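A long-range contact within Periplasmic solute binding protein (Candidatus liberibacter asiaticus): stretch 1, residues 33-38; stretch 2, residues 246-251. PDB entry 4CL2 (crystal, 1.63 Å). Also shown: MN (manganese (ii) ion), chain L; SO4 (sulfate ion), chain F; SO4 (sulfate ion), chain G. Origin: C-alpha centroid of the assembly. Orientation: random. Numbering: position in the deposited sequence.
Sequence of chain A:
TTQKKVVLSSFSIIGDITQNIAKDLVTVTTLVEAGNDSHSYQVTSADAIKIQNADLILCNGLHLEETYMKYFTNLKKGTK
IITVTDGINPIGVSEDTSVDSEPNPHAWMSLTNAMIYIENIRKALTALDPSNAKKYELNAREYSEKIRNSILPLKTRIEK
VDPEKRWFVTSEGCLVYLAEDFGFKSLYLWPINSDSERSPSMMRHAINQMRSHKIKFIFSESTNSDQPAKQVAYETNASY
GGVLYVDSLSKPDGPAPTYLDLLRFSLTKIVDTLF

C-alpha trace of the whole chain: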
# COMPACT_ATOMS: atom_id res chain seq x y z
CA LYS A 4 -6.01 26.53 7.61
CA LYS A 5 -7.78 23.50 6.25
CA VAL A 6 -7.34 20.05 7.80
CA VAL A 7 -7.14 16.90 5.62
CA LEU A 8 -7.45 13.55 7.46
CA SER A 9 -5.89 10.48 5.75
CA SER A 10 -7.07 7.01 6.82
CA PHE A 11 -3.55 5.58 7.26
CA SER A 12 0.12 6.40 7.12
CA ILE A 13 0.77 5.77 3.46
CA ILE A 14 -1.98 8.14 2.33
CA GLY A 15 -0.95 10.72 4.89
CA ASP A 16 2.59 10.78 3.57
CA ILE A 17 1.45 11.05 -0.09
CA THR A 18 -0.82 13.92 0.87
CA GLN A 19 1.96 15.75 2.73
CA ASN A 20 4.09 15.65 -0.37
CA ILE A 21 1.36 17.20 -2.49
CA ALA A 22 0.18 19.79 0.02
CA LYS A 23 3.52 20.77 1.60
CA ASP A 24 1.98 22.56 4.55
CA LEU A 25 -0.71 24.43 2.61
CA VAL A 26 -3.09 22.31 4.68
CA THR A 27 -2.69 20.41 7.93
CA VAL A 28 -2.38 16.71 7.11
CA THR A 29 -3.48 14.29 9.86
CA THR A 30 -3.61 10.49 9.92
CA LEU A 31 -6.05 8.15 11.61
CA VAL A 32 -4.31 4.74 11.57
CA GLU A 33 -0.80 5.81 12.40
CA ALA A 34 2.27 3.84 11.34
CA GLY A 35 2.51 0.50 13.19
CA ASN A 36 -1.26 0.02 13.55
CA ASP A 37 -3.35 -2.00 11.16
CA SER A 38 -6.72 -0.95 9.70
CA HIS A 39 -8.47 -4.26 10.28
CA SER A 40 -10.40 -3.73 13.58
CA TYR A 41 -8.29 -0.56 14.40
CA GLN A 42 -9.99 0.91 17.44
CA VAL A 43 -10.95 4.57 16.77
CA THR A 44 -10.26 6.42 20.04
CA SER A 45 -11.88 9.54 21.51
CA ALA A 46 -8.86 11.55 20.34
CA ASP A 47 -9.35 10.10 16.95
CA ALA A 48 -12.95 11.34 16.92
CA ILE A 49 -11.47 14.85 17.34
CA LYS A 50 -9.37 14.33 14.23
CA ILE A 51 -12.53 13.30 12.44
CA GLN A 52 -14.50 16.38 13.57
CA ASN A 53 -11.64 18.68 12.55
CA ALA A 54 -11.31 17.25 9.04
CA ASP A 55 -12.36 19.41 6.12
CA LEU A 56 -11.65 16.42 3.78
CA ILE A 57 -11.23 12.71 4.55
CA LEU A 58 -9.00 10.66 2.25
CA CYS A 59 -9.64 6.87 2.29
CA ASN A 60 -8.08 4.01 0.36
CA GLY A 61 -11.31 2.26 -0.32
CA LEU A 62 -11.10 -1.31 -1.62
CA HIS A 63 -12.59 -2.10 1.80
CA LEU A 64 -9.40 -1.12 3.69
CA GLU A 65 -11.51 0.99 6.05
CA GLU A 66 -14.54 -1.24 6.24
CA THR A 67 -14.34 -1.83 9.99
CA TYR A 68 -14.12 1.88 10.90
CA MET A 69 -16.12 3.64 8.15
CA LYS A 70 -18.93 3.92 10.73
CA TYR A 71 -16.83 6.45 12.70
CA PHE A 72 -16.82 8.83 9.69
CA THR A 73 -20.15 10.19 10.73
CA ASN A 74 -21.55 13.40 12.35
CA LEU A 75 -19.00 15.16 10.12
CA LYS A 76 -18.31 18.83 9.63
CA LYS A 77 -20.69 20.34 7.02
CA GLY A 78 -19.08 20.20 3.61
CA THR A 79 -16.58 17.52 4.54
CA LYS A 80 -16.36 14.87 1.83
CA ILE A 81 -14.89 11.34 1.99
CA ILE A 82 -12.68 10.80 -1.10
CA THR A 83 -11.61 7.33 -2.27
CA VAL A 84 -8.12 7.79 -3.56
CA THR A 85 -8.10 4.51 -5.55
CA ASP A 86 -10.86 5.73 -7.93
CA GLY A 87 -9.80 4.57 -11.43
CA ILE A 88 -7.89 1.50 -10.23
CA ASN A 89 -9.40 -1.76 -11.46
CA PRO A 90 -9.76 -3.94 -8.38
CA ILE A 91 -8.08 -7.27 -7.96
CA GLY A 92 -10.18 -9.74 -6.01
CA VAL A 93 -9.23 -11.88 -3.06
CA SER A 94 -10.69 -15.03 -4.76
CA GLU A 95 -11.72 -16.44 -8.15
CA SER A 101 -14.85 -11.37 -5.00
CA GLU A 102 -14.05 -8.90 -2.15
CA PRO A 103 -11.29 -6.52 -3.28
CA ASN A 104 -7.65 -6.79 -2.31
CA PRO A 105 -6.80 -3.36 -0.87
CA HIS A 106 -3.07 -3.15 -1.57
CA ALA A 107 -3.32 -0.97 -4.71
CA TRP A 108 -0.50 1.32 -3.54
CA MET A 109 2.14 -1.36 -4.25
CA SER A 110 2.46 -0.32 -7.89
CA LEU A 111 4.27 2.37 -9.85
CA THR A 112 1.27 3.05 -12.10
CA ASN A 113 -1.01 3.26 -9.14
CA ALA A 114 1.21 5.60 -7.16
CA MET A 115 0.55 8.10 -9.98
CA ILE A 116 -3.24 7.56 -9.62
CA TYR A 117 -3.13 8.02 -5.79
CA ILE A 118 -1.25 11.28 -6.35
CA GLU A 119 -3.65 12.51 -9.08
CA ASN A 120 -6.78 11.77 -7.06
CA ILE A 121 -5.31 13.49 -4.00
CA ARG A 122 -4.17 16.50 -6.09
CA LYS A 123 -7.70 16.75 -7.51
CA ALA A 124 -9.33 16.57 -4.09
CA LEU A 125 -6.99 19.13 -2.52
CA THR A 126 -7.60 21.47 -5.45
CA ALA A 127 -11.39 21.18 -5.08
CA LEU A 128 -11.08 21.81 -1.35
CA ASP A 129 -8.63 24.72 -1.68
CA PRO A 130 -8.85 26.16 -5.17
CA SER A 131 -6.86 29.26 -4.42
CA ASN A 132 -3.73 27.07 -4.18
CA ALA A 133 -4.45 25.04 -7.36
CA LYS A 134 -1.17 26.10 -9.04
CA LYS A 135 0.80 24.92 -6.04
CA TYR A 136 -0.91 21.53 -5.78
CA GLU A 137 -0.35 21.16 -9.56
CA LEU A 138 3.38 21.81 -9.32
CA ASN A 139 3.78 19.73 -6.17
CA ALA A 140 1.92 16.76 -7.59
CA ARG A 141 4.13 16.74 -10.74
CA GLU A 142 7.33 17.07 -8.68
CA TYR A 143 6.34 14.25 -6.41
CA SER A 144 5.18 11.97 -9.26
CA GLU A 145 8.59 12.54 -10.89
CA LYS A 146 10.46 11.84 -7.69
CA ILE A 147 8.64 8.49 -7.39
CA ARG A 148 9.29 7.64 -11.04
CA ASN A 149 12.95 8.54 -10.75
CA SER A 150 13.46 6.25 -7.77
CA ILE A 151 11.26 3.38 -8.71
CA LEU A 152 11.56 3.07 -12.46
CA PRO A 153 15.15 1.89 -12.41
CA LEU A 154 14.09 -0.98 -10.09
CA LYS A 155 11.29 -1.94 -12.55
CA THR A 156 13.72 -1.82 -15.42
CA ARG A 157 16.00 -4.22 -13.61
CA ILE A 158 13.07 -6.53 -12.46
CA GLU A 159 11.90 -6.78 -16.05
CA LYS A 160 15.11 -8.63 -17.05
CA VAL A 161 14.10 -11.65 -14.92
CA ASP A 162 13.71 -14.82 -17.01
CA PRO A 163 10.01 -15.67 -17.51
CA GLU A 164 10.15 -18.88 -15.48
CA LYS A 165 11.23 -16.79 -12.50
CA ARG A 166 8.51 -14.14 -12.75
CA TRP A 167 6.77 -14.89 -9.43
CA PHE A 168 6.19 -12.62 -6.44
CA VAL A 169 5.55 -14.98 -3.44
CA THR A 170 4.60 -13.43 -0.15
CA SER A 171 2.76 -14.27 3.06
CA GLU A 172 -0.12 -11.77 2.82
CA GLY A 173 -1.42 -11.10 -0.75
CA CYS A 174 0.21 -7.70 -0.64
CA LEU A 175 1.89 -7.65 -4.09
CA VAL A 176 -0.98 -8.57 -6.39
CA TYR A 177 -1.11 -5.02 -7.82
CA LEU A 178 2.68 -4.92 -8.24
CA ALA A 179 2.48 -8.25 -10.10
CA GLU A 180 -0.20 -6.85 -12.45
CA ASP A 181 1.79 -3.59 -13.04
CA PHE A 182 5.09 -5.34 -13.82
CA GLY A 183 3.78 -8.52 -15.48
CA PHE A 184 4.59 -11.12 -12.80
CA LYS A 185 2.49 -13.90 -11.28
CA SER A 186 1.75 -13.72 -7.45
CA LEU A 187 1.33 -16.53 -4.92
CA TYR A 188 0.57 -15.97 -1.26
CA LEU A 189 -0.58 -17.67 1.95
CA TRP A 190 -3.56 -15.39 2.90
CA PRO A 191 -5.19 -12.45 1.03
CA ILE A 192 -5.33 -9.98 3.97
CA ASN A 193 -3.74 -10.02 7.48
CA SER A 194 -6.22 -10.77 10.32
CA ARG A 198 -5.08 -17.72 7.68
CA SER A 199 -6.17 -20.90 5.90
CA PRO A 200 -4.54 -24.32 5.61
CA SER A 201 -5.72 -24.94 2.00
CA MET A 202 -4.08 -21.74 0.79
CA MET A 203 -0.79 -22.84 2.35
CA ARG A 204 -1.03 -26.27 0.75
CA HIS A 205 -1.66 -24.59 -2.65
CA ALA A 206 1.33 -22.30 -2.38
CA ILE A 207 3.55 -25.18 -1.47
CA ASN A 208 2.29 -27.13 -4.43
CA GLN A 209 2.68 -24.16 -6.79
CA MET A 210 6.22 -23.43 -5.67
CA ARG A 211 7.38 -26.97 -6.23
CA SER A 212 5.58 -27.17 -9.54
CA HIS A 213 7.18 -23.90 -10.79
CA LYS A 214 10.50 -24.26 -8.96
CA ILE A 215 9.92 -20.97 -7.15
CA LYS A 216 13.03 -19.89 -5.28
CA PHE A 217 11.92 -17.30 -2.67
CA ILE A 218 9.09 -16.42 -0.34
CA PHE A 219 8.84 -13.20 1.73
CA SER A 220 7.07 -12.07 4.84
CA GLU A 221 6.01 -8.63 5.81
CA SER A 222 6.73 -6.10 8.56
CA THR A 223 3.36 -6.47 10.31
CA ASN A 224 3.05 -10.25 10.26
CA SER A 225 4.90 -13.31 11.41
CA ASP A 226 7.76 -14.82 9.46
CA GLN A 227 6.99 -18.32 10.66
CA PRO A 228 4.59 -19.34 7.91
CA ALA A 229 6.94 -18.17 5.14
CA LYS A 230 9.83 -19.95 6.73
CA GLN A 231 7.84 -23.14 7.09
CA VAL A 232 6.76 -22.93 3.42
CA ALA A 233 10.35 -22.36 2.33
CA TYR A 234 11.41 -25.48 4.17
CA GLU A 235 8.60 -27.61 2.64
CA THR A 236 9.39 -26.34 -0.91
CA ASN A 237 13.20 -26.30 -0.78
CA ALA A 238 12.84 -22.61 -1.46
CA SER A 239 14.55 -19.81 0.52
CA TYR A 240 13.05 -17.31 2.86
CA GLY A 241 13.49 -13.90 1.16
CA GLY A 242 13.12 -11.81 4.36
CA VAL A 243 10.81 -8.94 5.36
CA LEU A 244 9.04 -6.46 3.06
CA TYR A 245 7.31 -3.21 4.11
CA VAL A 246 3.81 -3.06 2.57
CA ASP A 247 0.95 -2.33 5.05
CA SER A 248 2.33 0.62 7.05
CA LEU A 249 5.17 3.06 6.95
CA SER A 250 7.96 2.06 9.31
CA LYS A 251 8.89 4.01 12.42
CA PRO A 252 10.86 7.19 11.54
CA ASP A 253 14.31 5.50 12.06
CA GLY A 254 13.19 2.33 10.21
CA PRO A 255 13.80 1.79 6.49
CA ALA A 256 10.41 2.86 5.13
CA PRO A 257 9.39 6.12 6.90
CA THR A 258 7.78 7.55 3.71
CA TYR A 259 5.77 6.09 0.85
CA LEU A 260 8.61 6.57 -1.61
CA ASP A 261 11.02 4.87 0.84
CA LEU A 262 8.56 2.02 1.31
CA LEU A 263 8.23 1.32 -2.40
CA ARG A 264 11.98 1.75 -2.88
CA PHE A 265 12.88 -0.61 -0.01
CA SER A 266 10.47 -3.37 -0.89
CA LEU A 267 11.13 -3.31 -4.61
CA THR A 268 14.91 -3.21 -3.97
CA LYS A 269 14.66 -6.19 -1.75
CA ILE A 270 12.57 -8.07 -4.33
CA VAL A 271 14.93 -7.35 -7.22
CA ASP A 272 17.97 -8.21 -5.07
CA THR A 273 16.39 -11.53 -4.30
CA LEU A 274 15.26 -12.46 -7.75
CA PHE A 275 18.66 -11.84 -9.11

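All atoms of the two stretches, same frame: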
# COMPACT_ATOMS: atom_id res chain seq x y z
N GLU A 33 -2.16 5.36 12.46
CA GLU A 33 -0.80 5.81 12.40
C GLU A 33 0.07 4.58 12.11
O GLU A 33 -0.34 3.43 12.31
CB GLU A 33 -0.36 6.44 13.71
CG GLU A 33 -1.17 7.62 14.17
CD GLU A 33 -0.75 8.94 13.63
OE1 GLU A 33 0.03 8.97 12.67
OE2 GLU A 33 -1.23 9.96 14.21
N ALA A 34 1.26 4.88 11.65
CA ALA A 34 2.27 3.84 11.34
C ALA A 34 2.38 2.86 12.50
O ALA A 34 2.42 3.29 13.65
CB ALA A 34 3.59 4.51 11.14
N GLY A 35 2.37 1.58 12.19
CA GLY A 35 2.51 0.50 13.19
C GLY A 35 1.18 -0.04 13.70
O GLY A 35 1.15 -0.92 14.58
N ASN A 36 0.07 0.53 13.25
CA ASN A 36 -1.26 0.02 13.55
C ASN A 36 -1.80 -0.49 12.24
O ASN A 36 -1.31 -0.13 11.18
CB ASN A 36 -2.18 1.15 14.06
CG ASN A 36 -1.74 1.71 15.39
OD1 ASN A 36 -1.91 1.08 16.43
ND2 ASN A 36 -1.13 2.86 15.37
N ASP A 37 -2.78 -1.36 12.34
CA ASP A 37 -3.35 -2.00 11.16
C ASP A 37 -4.83 -1.64 11.05
O ASP A 37 -5.52 -1.62 12.04
CB ASP A 37 -3.22 -3.53 11.28
CG ASP A 37 -3.49 -4.22 9.96
OD1 ASP A 37 -4.69 -4.50 9.72
OD2 ASP A 37 -2.52 -4.41 9.15
N SER A 38 -5.33 -1.39 9.85
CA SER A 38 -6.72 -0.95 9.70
C SER A 38 -7.78 -1.98 10.11
O SER A 38 -8.87 -1.62 10.57
CB SER A 38 -6.96 -0.51 8.25
OG SER A 38 -6.42 0.79 8.00
N VAL A 246 4.97 -3.19 3.47
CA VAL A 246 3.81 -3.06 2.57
C VAL A 246 2.56 -2.43 3.20
O VAL A 246 1.88 -1.65 2.52
CB VAL A 246 3.43 -4.38 1.91
CG1 VAL A 246 4.56 -4.94 1.07
CG2 VAL A 246 2.98 -5.41 2.92
N ASP A 247 2.26 -2.70 4.47
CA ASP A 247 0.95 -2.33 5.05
C ASP A 247 0.96 -1.05 5.85
O ASP A 247 -0.09 -0.55 6.20
CB ASP A 247 0.43 -3.46 5.92
CG ASP A 247 -0.12 -4.62 5.11
OD1 ASP A 247 -0.44 -4.40 3.94
OD2 ASP A 247 -0.17 -5.73 5.68
N SER A 248 2.15 -0.57 6.22
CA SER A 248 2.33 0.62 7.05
C SER A 248 3.68 1.18 6.76
O SER A 248 4.61 0.43 6.49
CB SER A 248 2.26 0.19 8.51
OG SER A 248 2.54 1.26 9.41
N LEU A 249 3.84 2.48 6.87
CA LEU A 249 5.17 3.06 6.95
C LEU A 249 5.88 2.51 8.18
O LEU A 249 5.21 2.15 9.20
CB LEU A 249 5.11 4.58 7.05
CG LEU A 249 4.41 5.21 5.84
CD1 LEU A 249 4.47 6.68 5.99
CD2 LEU A 249 5.03 4.80 4.51
N SER A 250 7.21 2.46 8.15
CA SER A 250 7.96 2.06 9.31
C SER A 250 7.96 3.22 10.30
O SER A 250 7.54 4.32 9.97
CB SER A 250 9.42 1.73 8.94
OG SER A 250 10.15 2.89 8.55
N LYS A 251 8.50 2.94 11.49
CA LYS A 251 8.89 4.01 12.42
C LYS A 251 9.87 4.97 11.70
O LYS A 251 10.55 4.57 10.72
CB LYS A 251 9.47 3.39 13.70
CG LYS A 251 10.81 2.68 13.48
CD LYS A 251 11.22 1.68 14.56
CE LYS A 251 12.58 1.07 14.21
NZ LYS A 251 12.95 -0.06 15.13
MN MN L . -2.54 -5.66 4.43
S SO4 F . 9.30 -0.59 12.06
O1 SO4 F . 8.96 -1.79 11.29
O2 SO4 F . 9.35 -1.09 13.45
O3 SO4 F . 8.29 0.45 11.97
O4 SO4 F . 10.67 -0.08 11.77
S SO4 G . -0.71 5.24 17.92
O1 SO4 G . -0.17 4.02 17.29
O2 SO4 G . -0.82 4.90 19.35
O3 SO4 G . -2.04 5.66 17.43
O4 SO4 G . 0.27 6.31 17.63
O HOH W 1 -1.40 0.61 8.58

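Two loop segments more than 200 residues apart in sequence meet in a small contact that buries 182 Å² in total, counting both sides. Neither has regular helix or strand structure, and their touching parts run in roughly opposite directions, 151° apart from end to end. Stretch 1 opens with a type II beta turn from Glu33 to Asn36, closed by a backbone hydrogen bond from Asn36 N to Glu33 O (3.1 Å). Glu33 itself stays out of the contact: its CA-to-CB bond points away from stretch 2, and its part is to supply the carbonyl that holds the turn together.

Ala34 has the largest covered area of any residue here, and its CA lies 5.3 Å from the CA of Leu249. Its CB points sideways and settles against the backbone of stretch 2, with Ala34 CB 3.5 Å from Leu249 O, while Ala34 CB and Leu249 CB, 4.4 Å apart, form a modest apolar contact. Ala34 CA also lies 3.2 Å from Ser248 OG, a close approach that comes with the hydrogen bond made by the next residue.

That bond, from Gly35 N to Ser248 OG, is the one direct hydrogen bond between the stretches; at 2.8 Å and an N-H...acceptor angle of 160° it is short and nearly straight. Ser248 points its CB toward stretch 1, and its chi1 of 175° (t) places Ser248 OG within 2.8 Å of Gly35 N. Ser248 OG in turn donates to Leu249 O (2.8 Å) within its own stretch, so the hydroxyl accepts from stretch 1 and donates within stretch 2, tying the turn to the backbone of stretch 2. Gly35 has phi/psi of 94/-2, as suits the third position of a type II turn; a CB at these angles would be jammed against the carbonyl O of Ala34.

Asn36 turns its CB away from stretch 2 and uses its side chain on its own turn: Asn36 ND2 donates to Glu33 O (3.2 Å), adding a second tie across the turn to the same acceptor. Asn36 ND2 also makes a very short hydrogen bond, 2.4 Å, to O1 of the chain G sulfate, probably a guest from the crystallisation liquor. The main chain of Asn36 reaches stretch 2 indirectly, through water 1, whose O lies 2.7 Å from Asn36 O and 3.0 Å from Asp247 O, within hydrogen-bonding reach of each. The water bridges two carbonyls, which cannot hydrogen-bond to each other.

At Asp37 the backbones have spread, with Asp37 CA 7.5 Å from Asp247 CA. Its CB points sideways, but the end of the side chain comes nearer, leaving Asp37 OD2 4.4 Å from Asp247 OD2. These are like charges, so the pair brings no attraction of its own. Asp247 OD1 binds the manganese ion (MN) at 2.5 Å, alongside ligands from elsewhere in the structure, which helps to offset its charge. Ser38, the last residue of stretch 1, is buried but makes no contact with stretch 2.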